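Local coordinates for protein ribonuclease S-F11 (Nicotiana alata, PDB 1IOO) that cleaves RNA as a secreted T2-family ribonuclease of the style and takes part in gametophytic self-incompatibility, by which the plant rejects its own pollen, at residues P50-F55 and Y86-H91; K65-L70 and P82-Q87. All coordinates share one frame; numbering follows the deposited sequence.

Contact 1 (P50-F55 and Y86-H91)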
loop_
_atom_site.group_PDB
_atom_site.type_symbol
_atom_site.label_atom_id
_atom_site.label_comp_id
_atom_site.label_asym_id
_atom_site.label_seq_id
_atom_site.Cartn_x
_atom_site.Cartn_y
_atom_site.Cartn_z
ATOM N N PRO A 50 16.916 -2.696 12.299
ATOM C CA PRO A 50 16.815 -1.349 12.866
ATOM C C PRO A 50 15.917 -1.270 14.099
ATOM O O PRO A 50 14.808 -1.802 14.108
ATOM C CB PRO A 50 16.261 -0.543 11.704
ATOM C CG PRO A 50 15.301 -1.521 11.086
ATOM C CD PRO A 50 16.081 -2.820 11.088
ATOM N N THR A 51 16.400 -0.597 15.139
ATOM C CA THR A 51 15.616 -0.438 16.356
ATOM C C THR A 51 14.397 0.433 16.096
ATOM O O THR A 51 14.488 1.461 15.429
ATOM C CB THR A 51 16.438 0.192 17.502
ATOM O OG1 THR A 51 17.124 1.358 17.026
ATOM C CG2 THR A 51 17.434 -0.813 18.057
ATOM N N TYR A 52 13.250 0.004 16.609
ATOM C CA TYR A 52 12.017 0.749 16.420
ATOM C C TYR A 52 11.663 1.544 17.663
ATOM O O TYR A 52 11.649 1.008 18.770
ATOM C CB TYR A 52 10.859 -0.201 16.101
ATOM C CG TYR A 52 9.534 0.497 15.827
ATOM C CD1 TYR A 52 9.228 0.983 14.554
ATOM C CD2 TYR A 52 8.599 0.681 16.843
ATOM C CE1 TYR A 52 8.020 1.631 14.303
ATOM C CE2 TYR A 52 7.390 1.328 16.602
ATOM C CZ TYR A 52 7.109 1.797 15.332
ATOM O OH TYR A 52 5.918 2.434 15.090
ATOM N N SER A 53 11.405 2.832 17.470
ATOM C CA SER A 53 10.979 3.710 18.544
ATOM C C SER A 53 9.501 4.016 18.388
ATOM O O SER A 53 9.034 4.260 17.280
ATOM C CB SER A 53 11.781 5.010 18.513
ATOM O OG SER A 53 13.161 4.739 18.660
ATOM N N TYR A 54 8.756 3.982 19.485
ATOM C CA TYR A 54 7.326 4.214 19.408
ATOM C C TYR A 54 6.999 5.675 19.125
ATOM O O TYR A 54 7.493 6.583 19.794
ATOM C CB TYR A 54 6.647 3.701 20.685
ATOM C CG TYR A 54 6.850 2.208 20.856
ATOM C CD1 TYR A 54 8.018 1.702 21.436
ATOM C CD2 TYR A 54 5.917 1.296 20.362
ATOM C CE1 TYR A 54 8.250 0.324 21.517
ATOM C CE2 TYR A 54 6.142 -0.082 20.435
ATOM C CZ TYR A 54 7.310 -0.559 21.013
ATOM O OH TYR A 54 7.540 -1.916 21.077
ATOM N N PHE A 55 6.174 5.890 18.106
ATOM C CA PHE A 55 5.760 7.230 17.709
ATOM C C PHE A 55 4.768 7.831 18.702
ATOM O O PHE A 55 4.038 7.118 19.393
ATOM C CB PHE A 55 5.098 7.202 16.327
ATOM C CG PHE A 55 6.054 6.927 15.193
ATOM C CD1 PHE A 55 5.920 5.779 14.412
ATOM C CD2 PHE A 55 7.061 7.837 14.876
ATOM C CE1 PHE A 55 6.771 5.539 13.330
ATOM C CE2 PHE A 55 7.917 7.606 13.798
ATOM C CZ PHE A 55 7.770 6.456 13.022
ATOM N N TYR A 86 6.528 -4.042 12.588
ATOM C CA TYR A 86 6.813 -5.169 11.709
ATOM C C TYR A 86 7.252 -4.694 10.329
ATOM O O TYR A 86 8.243 -5.178 9.777
ATOM C CB TYR A 86 5.577 -6.057 11.568
ATOM C CG TYR A 86 5.807 -7.289 10.732
ATOM C CD1 TYR A 86 6.774 -8.229 11.095
ATOM C CD2 TYR A 86 5.051 -7.530 9.590
ATOM C CE1 TYR A 86 6.976 -9.383 10.339
ATOM C CE2 TYR A 86 5.242 -8.682 8.828
ATOM C CZ TYR A 86 6.202 -9.603 9.209
ATOM O OH TYR A 86 6.375 -10.760 8.480
ATOM N N GLN A 87 6.521 -3.730 9.781
ATOM C CA GLN A 87 6.828 -3.205 8.457
ATOM C C GLN A 87 8.183 -2.513 8.433
ATOM O O GLN A 87 8.915 -2.604 7.448
ATOM C CB GLN A 87 5.727 -2.238 8.001
ATOM C CG GLN A 87 4.397 -2.936 7.701
ATOM C CD GLN A 87 4.478 -3.895 6.519
ATOM O OE1 GLN A 87 3.839 -4.947 6.519
ATOM N NE2 GLN A 87 5.246 -3.529 5.500
ATOM N N TYR A 88 8.522 -1.827 9.520
ATOM C CA TYR A 88 9.805 -1.134 9.596
ATOM C C TYR A 88 10.970 -2.120 9.627
ATOM O O TYR A 88 11.967 -1.939 8.932
ATOM C CB TYR A 88 9.871 -0.238 10.834
ATOM C CG TYR A 88 11.149 0.565 10.901
ATOM C CD1 TYR A 88 11.479 1.450 9.878
ATOM C CD2 TYR A 88 12.031 0.433 11.975
ATOM C CE1 TYR A 88 12.654 2.187 9.912
ATOM C CE2 TYR A 88 13.217 1.168 12.021
ATOM C CZ TYR A 88 13.517 2.044 10.983
ATOM O OH TYR A 88 14.678 2.787 11.015
ATOM N N ILE A 89 10.846 -3.162 10.440
ATOM C CA ILE A 89 11.911 -4.147 10.558
ATOM C C ILE A 89 12.051 -4.990 9.291
ATOM O O ILE A 89 13.163 -5.276 8.850
ATOM C CB ILE A 89 11.676 -5.056 11.781
ATOM C CG1 ILE A 89 11.843 -4.221 13.051
ATOM C CG2 ILE A 89 12.649 -6.229 11.775
ATOM C CD1 ILE A 89 11.500 -4.942 14.310
ATOM N N LYS A 90 10.928 -5.361 8.689
ATOM C CA LYS A 90 10.969 -6.207 7.502
ATOM C C LYS A 90 11.319 -5.429 6.229
ATOM O O LYS A 90 12.051 -5.935 5.376
ATOM C CB LYS A 90 9.621 -6.911 7.313
ATOM C CG LYS A 90 9.596 -7.890 6.147
ATOM C CD LYS A 90 8.260 -8.615 6.061
ATOM C CE LYS A 90 8.270 -9.655 4.954
ATOM N NZ LYS A 90 6.996 -10.424 4.915
ATOM N N HIS A 91 10.809 -4.209 6.092
ATOM C CA HIS A 91 11.036 -3.445 4.867
ATOM C C HIS A 91 11.859 -2.185 5.091
ATOM O O HIS A 91 12.743 -1.872 4.294
ATOM C CB HIS A 91 9.688 -3.121 4.224
ATOM C CG HIS A 91 8.981 -4.333 3.706
ATOM N ND1 HIS A 91 9.452 -5.061 2.633
ATOM C CD2 HIS A 91 7.872 -4.979 4.142
ATOM C CE1 HIS A 91 8.664 -6.103 2.432
ATOM N NE2 HIS A 91 7.699 -6.077 3.334
HETATM O O HOH W 1 16.088 2.984 13.155
#
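Pro50 lays CB and CG beside CE2 and CD2 of the Tyr88 ring, obliquely to its plane, CB coming to 3.5 Å from Tyr88 CE2, and the two side chains run past each other in opposite directions. CG of Tyr88 is anti to the backbone N (chi1 -176°), which starts the side chain out from helix 82-92 toward the loop. A second ring meets it at a slant: Tyr52 brings CD1 to 3.8 Å from Tyr88 CD2, and while that CD2 is at the edge of the Tyr52 ring, near its plane, Tyr52 CD1 is oblique to the Tyr88 ring. Pro50 and Tyr52 thus both pack on the CD2 and CE2 side of Tyr88, while the carbonyl O of Thr51, between them in sequence, lies near the Tyr88 ring plane, 3.6 Å from Tyr88 CE2. Ile89 adds only a light touch, its CG1 4.0 Å from Pro50 O.

The polar link is indirect. One water accompanies Tyr88 OH at 2.6 Å, in the plane of the phenol ring, and donates to Thr51 O at 3.2 Å, bridging helix and loop. Tyr52 OH turns elsewhere, to a hydrogen bond with Gln81, and Tyr88 also rests on Gln101 of helix 101-113. Tyrosine suits both places, since each ring packs while its hydroxyl finds a polar partner; proline offers a compact apolar surface in a segment without regular structure. With apolar touches as its direct ties and one water as the polar link, this surface seam probably depends more on the fit of ring against ring than on polar bonding to hold the loop beside the helix that carries the catalytic His91.

Contact 2 (K65-L70 and P82-Q87)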
loop_
_atom_site.group_PDB
_atom_site.type_symbol
_atom_site.label_atom_id
_atom_site.label_comp_id
_atom_site.label_asym_id
_atom_site.label_seq_id
_atom_site.Cartn_x
_atom_site.Cartn_y
_atom_site.Cartn_z
ATOM N N LYS A 65 -4.245 7.309 11.096
ATOM C CA LYS A 65 -5.229 7.587 10.070
ATOM C C LYS A 65 -4.785 7.063 8.698
ATOM O O LYS A 65 -5.476 6.254 8.087
ATOM C CB LYS A 65 -5.496 9.094 9.964
ATOM C CG LYS A 65 -6.440 9.461 8.825
ATOM C CD LYS A 65 -6.613 10.970 8.690
ATOM C CE LYS A 65 -7.507 11.294 7.502
ATOM N NZ LYS A 65 -7.695 12.763 7.314
ATOM N N HIS A 66 -3.613 7.495 8.246
ATOM C CA HIS A 66 -3.138 7.168 6.900
ATOM C C HIS A 66 -2.558 5.768 6.779
ATOM O O HIS A 66 -2.543 5.203 5.687
ATOM C CB HIS A 66 -2.130 8.215 6.448
ATOM C CG HIS A 66 -2.726 9.578 6.315
ATOM N ND1 HIS A 66 -2.459 10.606 7.196
ATOM C CD2 HIS A 66 -3.633 10.062 5.436
ATOM C CE1 HIS A 66 -3.180 11.663 6.862
ATOM N NE2 HIS A 66 -3.901 11.359 5.798
ATOM N N TRP A 67 -2.043 5.235 7.879
ATOM C CA TRP A 67 -1.491 3.880 7.909
ATOM C C TRP A 67 -2.195 3.075 8.992
ATOM O O TRP A 67 -1.569 2.362 9.774
ATOM C CB TRP A 67 0.019 3.933 8.195
ATOM C CG TRP A 67 0.800 2.690 7.797
ATOM C CD1 TRP A 67 0.384 1.386 7.874
ATOM C CD2 TRP A 67 2.154 2.648 7.329
ATOM N NE1 TRP A 67 1.400 0.539 7.483
ATOM C CE2 TRP A 67 2.496 1.288 7.145
ATOM C CE3 TRP A 67 3.113 3.629 7.050
ATOM C CZ2 TRP A 67 3.756 0.886 6.693
ATOM C CZ3 TRP A 67 4.366 3.231 6.601
ATOM C CH2 TRP A 67 4.675 1.869 6.428
ATOM N N MET A 68 -3.516 3.201 9.032
ATOM C CA MET A 68 -4.304 2.537 10.050
ATOM C C MET A 68 -4.001 1.051 10.114
ATOM O O MET A 68 -3.994 0.362 9.094
ATOM C CB MET A 68 -5.796 2.755 9.794
ATOM C CG MET A 68 -6.671 2.395 10.985
ATOM S SD MET A 68 -8.419 2.746 10.723
ATOM C CE MET A 68 -8.440 4.552 10.742
ATOM N N GLN A 69 -3.715 0.571 11.320
ATOM C CA GLN A 69 -3.460 -0.847 11.540
ATOM C C GLN A 69 -4.794 -1.553 11.759
ATOM O O GLN A 69 -5.245 -1.741 12.887
ATOM C CB GLN A 69 -2.520 -0.995 12.732
ATOM C CG GLN A 69 -1.237 -0.176 12.552
ATOM C CD GLN A 69 -0.410 -0.085 13.814
ATOM O OE1 GLN A 69 0.604 -0.766 13.961
ATOM N NE2 GLN A 69 -0.844 0.762 14.740
ATOM N N LEU A 70 -5.421 -1.905 10.642
ATOM C CA LEU A 70 -6.768 -2.464 10.591
ATOM C C LEU A 70 -6.969 -3.734 11.417
ATOM O O LEU A 70 -8.087 -4.002 11.850
ATOM C CB LEU A 70 -7.137 -2.743 9.132
ATOM C CG LEU A 70 -7.123 -1.510 8.223
ATOM C CD1 LEU A 70 -7.316 -1.943 6.777
ATOM C CD2 LEU A 70 -8.213 -0.541 8.659
ATOM N N PRO A 82 2.129 -2.551 16.534
ATOM C CA PRO A 82 2.605 -3.827 15.992
ATOM C C PRO A 82 2.876 -3.881 14.490
ATOM O O PRO A 82 3.884 -4.444 14.061
ATOM C CB PRO A 82 1.521 -4.806 16.429
ATOM C CG PRO A 82 0.287 -3.966 16.411
ATOM C CD PRO A 82 0.746 -2.670 17.032
ATOM N N SER A 83 1.983 -3.316 13.686
ATOM C CA SER A 83 2.153 -3.383 12.242
ATOM C C SER A 83 3.218 -2.427 11.746
ATOM O O SER A 83 3.989 -2.773 10.853
ATOM C CB SER A 83 0.826 -3.145 11.529
ATOM O OG SER A 83 -0.081 -4.168 11.890
ATOM N N TRP A 84 3.262 -1.222 12.306
ATOM C CA TRP A 84 4.287 -0.274 11.908
ATOM C C TRP A 84 5.667 -0.824 12.235
ATOM O O TRP A 84 6.593 -0.718 11.430
ATOM C CB TRP A 84 4.081 1.082 12.591
ATOM C CG TRP A 84 2.758 1.693 12.256
ATOM C CD1 TRP A 84 2.035 1.505 11.102
ATOM C CD2 TRP A 84 1.965 2.552 13.090
ATOM N NE1 TRP A 84 0.841 2.182 11.181
ATOM C CE2 TRP A 84 0.772 2.831 12.384
ATOM C CE3 TRP A 84 2.144 3.109 14.366
ATOM C CZ2 TRP A 84 -0.241 3.640 12.911
ATOM C CZ3 TRP A 84 1.129 3.918 14.893
ATOM C CH2 TRP A 84 -0.045 4.171 14.161
ATOM N N LYS A 85 5.796 -1.431 13.413
ATOM C CA LYS A 85 7.066 -2.017 13.818
ATOM C C LYS A 85 7.468 -3.151 12.879
ATOM O O LYS A 85 8.605 -3.215 12.421
ATOM C CB LYS A 85 6.999 -2.564 15.252
ATOM C CG LYS A 85 8.325 -3.201 15.688
ATOM C CD LYS A 85 8.215 -3.995 16.985
ATOM C CE LYS A 85 7.962 -3.114 18.179
ATOM N NZ LYS A 85 8.072 -3.929 19.423
ATOM N N TYR A 86 6.528 -4.042 12.588
ATOM C CA TYR A 86 6.813 -5.169 11.709
ATOM C C TYR A 86 7.252 -4.694 10.329
ATOM O O TYR A 86 8.243 -5.178 9.777
ATOM C CB TYR A 86 5.577 -6.057 11.568
ATOM C CG TYR A 86 5.807 -7.289 10.732
ATOM C CD1 TYR A 86 6.774 -8.229 11.095
ATOM C CD2 TYR A 86 5.051 -7.530 9.590
ATOM C CE1 TYR A 86 6.976 -9.383 10.339
ATOM C CE2 TYR A 86 5.242 -8.682 8.828
ATOM C CZ TYR A 86 6.202 -9.603 9.209
ATOM O OH TYR A 86 6.375 -10.760 8.480
ATOM N N GLN A 87 6.521 -3.730 9.781
ATOM C CA GLN A 87 6.828 -3.205 8.457
ATOM C C GLN A 87 8.183 -2.513 8.433
ATOM O O GLN A 87 8.915 -2.604 7.448
ATOM C CB GLN A 87 5.727 -2.238 8.001
ATOM C CG GLN A 87 4.397 -2.936 7.701
ATOM C CD GLN A 87 4.478 -3.895 6.519
ATOM O OE1 GLN A 87 3.839 -4.947 6.519
ATOM N NE2 GLN A 87 5.246 -3.529 5.500
#
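Gln69 has CG anti to its carbonyl carbon (chi1 -54°) and is extended beyond it, while Trp84 also turns CG anti to its carbonyl carbon; these torsions place Gln69 CD and Trp84 CG near each other, and the last torsion of Gln69 turns its amide flat to the indole. The two planes are stacked, only 8° apart, with Gln69 NE2 over one face, 3.5 Å from Trp84 CZ2. Gln69 CG lies over the five-membered ring in a CH-pi contact, 3.8 Å from its centroid.

The amide oxygen reaches the start of helix 82-92. Gln69 OE1 accepts from Ser83 N at 2.9 Å and from Trp84 N at 3.2 Å, the Trp84 donor being the more tilted from the amide plane. Glutamine is apt here because it also donates: its NE2 bonds to Gly77 O, which helps fix the rotation of the amide.

Trp84 NE1 gives a hydrogen bond of 2.8 Å to Trp67 O, which lies near the indole plane. The same edge points at the Trp67 face in a T-shaped pair, five-membered centroids 4.5 Å apart and planes at 74°. Tryptophan suits position 84 by pairing a broad face for the amide with an edge N-H for the carbonyl, and Trp67 supplies the face that edge meets. A leucine in place of Trp84 would probably leave Trp67 O without this donor and the Gln69 amide without its stacking surface. Farther along, Trp67 CZ2 packs on Gln87 CB at 3.9 Å.

Gln69 is the centre of an inverse gamma turn. The buried junction joins this turn, after helix 57-66, to the helix carrying catalytic His91 and Gln87, probably also of the active site; Gln69 and Leu70 probably help bind the RNA 3'-terminal 3'-phosphate, as in the T2 family.

Contact 1 and contact 2 both lean on helix 82-92, their centres 10 Å apart and on the same side of the chain's centre. Along the chain come the loop 50-55, then helix 57-66 with the residues 65-70 at and beyond its end, and finally the shared helix, whose first turns serve contact 2 and later ones contact 1; Tyr86 and Gln87 belong to both. The two also touch directly: Tyr54 OH and Lys85 NZ probably hydrogen-bond at 2.7 Å, and Tyr52 packs on Trp84. Contact 1 is near the surface and contact 2 buried, so the helix bearing the catalytic His91 is packed by an outer loop in the one and by an inner turn in the other.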